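Local coordinates for protein 3-carboxy-cis,cis-muconate cycloisomerase (Pseudomonas putida, PDB 1RE5) that is a cycloisomerase of the fumarase/aspartase superfamily, a mostly helical enzyme that assembles as a tetramer, at residues D[173-176]-D[177-181]. Numbering follows the deposited sequence.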
ATOM      1  N   LEU D 173      16.779  -8.621  14.813  1.00 20.13           N
ATOM      2  CA  LEU D 173      16.697 -10.012  14.358  1.00 21.15           C
ATOM      3  C   LEU D 173      16.284 -10.977  15.478  1.00 22.51           C
ATOM      4  O   LEU D 173      15.517 -11.925  15.246  1.00 22.89           O
ATOM      5  CB  LEU D 173      18.029 -10.461  13.748  1.00 20.25           C
ATOM      6  CG  LEU D 173      18.385  -9.847  12.389  1.00 20.23           C
ATOM      7  CD1 LEU D 173      19.641 -10.486  11.848  1.00 21.06           C
ATOM      8  CD2 LEU D 173      17.254 -10.065  11.416  1.00 19.31           C
ATOM      9  N   THR D 174      16.791 -10.739  16.685  1.00 21.36           N
ATOM     10  CA  THR D 174      16.442 -11.574  17.826  1.00 22.50           C
ATOM     11  C   THR D 174      14.932 -11.479  18.096  1.00 23.06           C
ATOM     12  O   THR D 174      14.257 -12.487  18.326  1.00 22.41           O
ATOM     13  CB  THR D 174      17.208 -11.126  19.094  1.00 24.28           C
ATOM     14  OG1 THR D 174      18.618 -11.282  18.875  1.00 27.03           O
ATOM     15  CG2 THR D 174      16.779 -11.959  20.315  1.00 22.16           C
ATOM     16  N   ARG D 175      14.409 -10.260  18.072  1.00 23.65           N
ATOM     17  CA  ARG D 175      12.991 -10.045  18.301  1.00 23.99           C
ATOM     18  C   ARG D 175      12.144 -10.734  17.230  1.00 24.80           C
ATOM     19  O   ARG D 175      11.011 -11.137  17.494  1.00 24.91           O
ATOM     20  CB  ARG D 175      12.688  -8.552  18.310  1.00 23.75           C
ATOM     21  CG  ARG D 175      12.768  -7.894  19.669  1.00 23.73           C
ATOM     22  CD  ARG D 175      12.739  -6.377  19.522  1.00 24.33           C
ATOM     23  NE  ARG D 175      14.092  -5.843  19.613  1.00 26.75           N
ATOM     24  CZ  ARG D 175      14.584  -4.907  18.822  1.00 27.36           C
ATOM     25  NH1 ARG D 175      13.841  -4.383  17.864  1.00 29.23           N
ATOM     26  NH2 ARG D 175      15.830  -4.504  18.991  1.00 31.30           N
ATOM     27  N   HIS D 176      12.676 -10.873  16.020  1.00 24.45           N
ATOM     28  CA  HIS D 176      11.900 -11.519  14.967  1.00 24.73           C
ATOM     29  C   HIS D 176      11.898 -13.013  15.151  1.00 25.24           C
ATOM     30  O   HIS D 176      10.905 -13.679  14.837  1.00 26.51           O
ATOM     31  CB  HIS D 176      12.450 -11.164  13.586  1.00 22.51           C
ATOM     32  CG  HIS D 176      12.357  -9.706  13.279  1.00 22.27           C
ATOM     33  ND1 HIS D 176      13.176  -9.078  12.362  1.00 23.21           N
ATOM     34  CD2 HIS D 176      11.580  -8.737  13.816  1.00 19.70           C
ATOM     35  CE1 HIS D 176      12.911  -7.784  12.352  1.00 20.40           C
ATOM     36  NE2 HIS D 176      11.946  -7.551  13.225  1.00 22.23           N
ATOM     37  N   ARG D 177      13.008 -13.542  15.655  1.00 25.25           N
ATOM     38  CA  ARG D 177      13.116 -14.978  15.881  1.00 25.25           C
ATOM     39  C   ARG D 177      12.094 -15.345  16.930  1.00 25.31           C
ATOM     40  O   ARG D 177      11.420 -16.373  16.840  1.00 24.39           O
ATOM     41  CB  ARG D 177      14.517 -15.320  16.358  1.00 25.68           C
ATOM     42  CG  ARG D 177      15.569 -14.928  15.349  1.00 27.33           C
ATOM     43  CD  ARG D 177      16.936 -15.299  15.828  1.00 29.40           C
ATOM     44  NE  ARG D 177      17.134 -16.741  15.860  1.00 31.56           N
ATOM     45  CZ  ARG D 177      18.131 -17.328  16.519  1.00 31.37           C
ATOM     46  NH1 ARG D 177      18.998 -16.579  17.197  1.00 30.60           N
ATOM     47  NH2 ARG D 177      18.268 -18.652  16.490  1.00 29.54           N
ATOM     48  N   GLN D 178      11.984 -14.455  17.906  1.00 26.04           N
ATOM     49  CA  GLN D 178      11.064 -14.562  19.028  1.00 27.82           C
ATOM     50  C   GLN D 178       9.632 -14.563  18.498  1.00 27.11           C
ATOM     51  O   GLN D 178       8.830 -15.404  18.876  1.00 28.00           O
ATOM     52  CB  GLN D 178      11.299 -13.353  19.924  1.00 31.53           C
ATOM     53  CG  GLN D 178      10.703 -13.350  21.296  1.00 37.08           C
ATOM     54  CD  GLN D 178      11.014 -12.022  22.010  1.00 42.64           C
ATOM     55  OE1 GLN D 178      12.181 -11.571  22.056  1.00 41.67           O
ATOM     56  NE2 GLN D 178       9.970 -11.386  22.564  1.00 43.80           N
ATOM     57  N   ARG D 179       9.323 -13.622  17.608  1.00 27.28           N
ATOM     58  CA  ARG D 179       7.986 -13.506  17.029  1.00 26.77           C
ATOM     59  C   ARG D 179       7.620 -14.742  16.212  1.00 28.43           C
ATOM     60  O   ARG D 179       6.496 -15.255  16.304  1.00 29.75           O
ATOM     61  CB  ARG D 179       7.903 -12.250  16.153  1.00 25.99           C
ATOM     62  CG  ARG D 179       7.933 -10.934  16.942  1.00 24.00           C
ATOM     63  CD  ARG D 179       8.167  -9.722  16.032  1.00 23.41           C
ATOM     64  NE  ARG D 179       8.123  -8.470  16.780  1.00 23.08           N
ATOM     65  CZ  ARG D 179       9.031  -7.502  16.679  1.00 24.37           C
ATOM     66  NH1 ARG D 179      10.058  -7.633  15.851  1.00 25.21           N
ATOM     67  NH2 ARG D 179       8.929  -6.409  17.429  1.00 23.12           N
ATOM     68  N   LEU D 180       8.573 -15.217  15.412  1.00 28.65           N
ATOM     69  CA  LEU D 180       8.382 -16.407  14.580  1.00 27.75           C
ATOM     70  C   LEU D 180       8.070 -17.623  15.460  1.00 27.88           C
ATOM     71  O   LEU D 180       7.293 -18.503  15.106  1.00 27.42           O
ATOM     72  CB  LEU D 180       9.658 -16.653  13.772  1.00 24.32           C
ATOM     73  CG  LEU D 180       9.641 -16.350  12.270  1.00 23.88           C
ATOM     74  CD1 LEU D 180       8.544 -15.351  11.910  1.00 22.85           C
ATOM     75  CD2 LEU D 180      11.001 -15.862  11.855  1.00 21.27           C
ATOM     76  N   GLN D 181       8.685 -17.643  16.629  1.00 29.69           N
ATOM     77  CA  GLN D 181       8.500 -18.729  17.569  1.00 30.83           C
ATOM     78  C   GLN D 181       7.097 -18.672  18.156  1.00 29.60           C
ATOM     79  O   GLN D 181       6.427 -19.695  18.272  1.00 30.46           O
ATOM     80  CB  GLN D 181       9.546 -18.608  18.680  1.00 33.42           C
ATOM     81  CG  GLN D 181       9.797 -19.861  19.480  1.00 39.76           C
ATOM     82  CD  GLN D 181      10.914 -19.674  20.492  1.00 42.84           C
ATOM     83  OE1 GLN D 181      10.831 -18.820  21.387  1.00 44.97           O
ATOM     84  NE2 GLN D 181      11.970 -20.468  20.356  1.00 44.89           N
TER
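Arg179 runs back along the helix beside His176, the two side chains extending alongside each other in the same direction, the imidazole plane turned 35° from that of the guanidinium. The model puts Arg179 NH1 at the imidazole edge in a doubtful, too-close position that implies no attraction. Over one guanidinium face sits Arg175, whose CB is 3.7 Å from Arg179 NH1. An extended chain from CG to NE, with CG anti to the carbonyl carbon (chi1 -70°), carries Arg179 past the Arg175 carbonyl. Arg179 N donates to Arg175 O at 3.0 Å, one of four successive i+4 bonds; the straightest, Leu180 N to His176 O, has an N-H...O angle of 163°. These turns belong to helix 162-187, in the helical core of a fumarase/aspartase-type lyase fold, where Leu173 and Leu180 both pack on Leu129 of helix 106-142. The two arginine ends, Arg175 NH1 and Arg179 NH2, stand 5.3 Å apart, and both form salt bridges with Asp231 of the second subunit, whose carboxylate probably offsets their like charge. Glu223 and Glu235 of that subunit add salt bridges to Arg175 and Arg179 respectively.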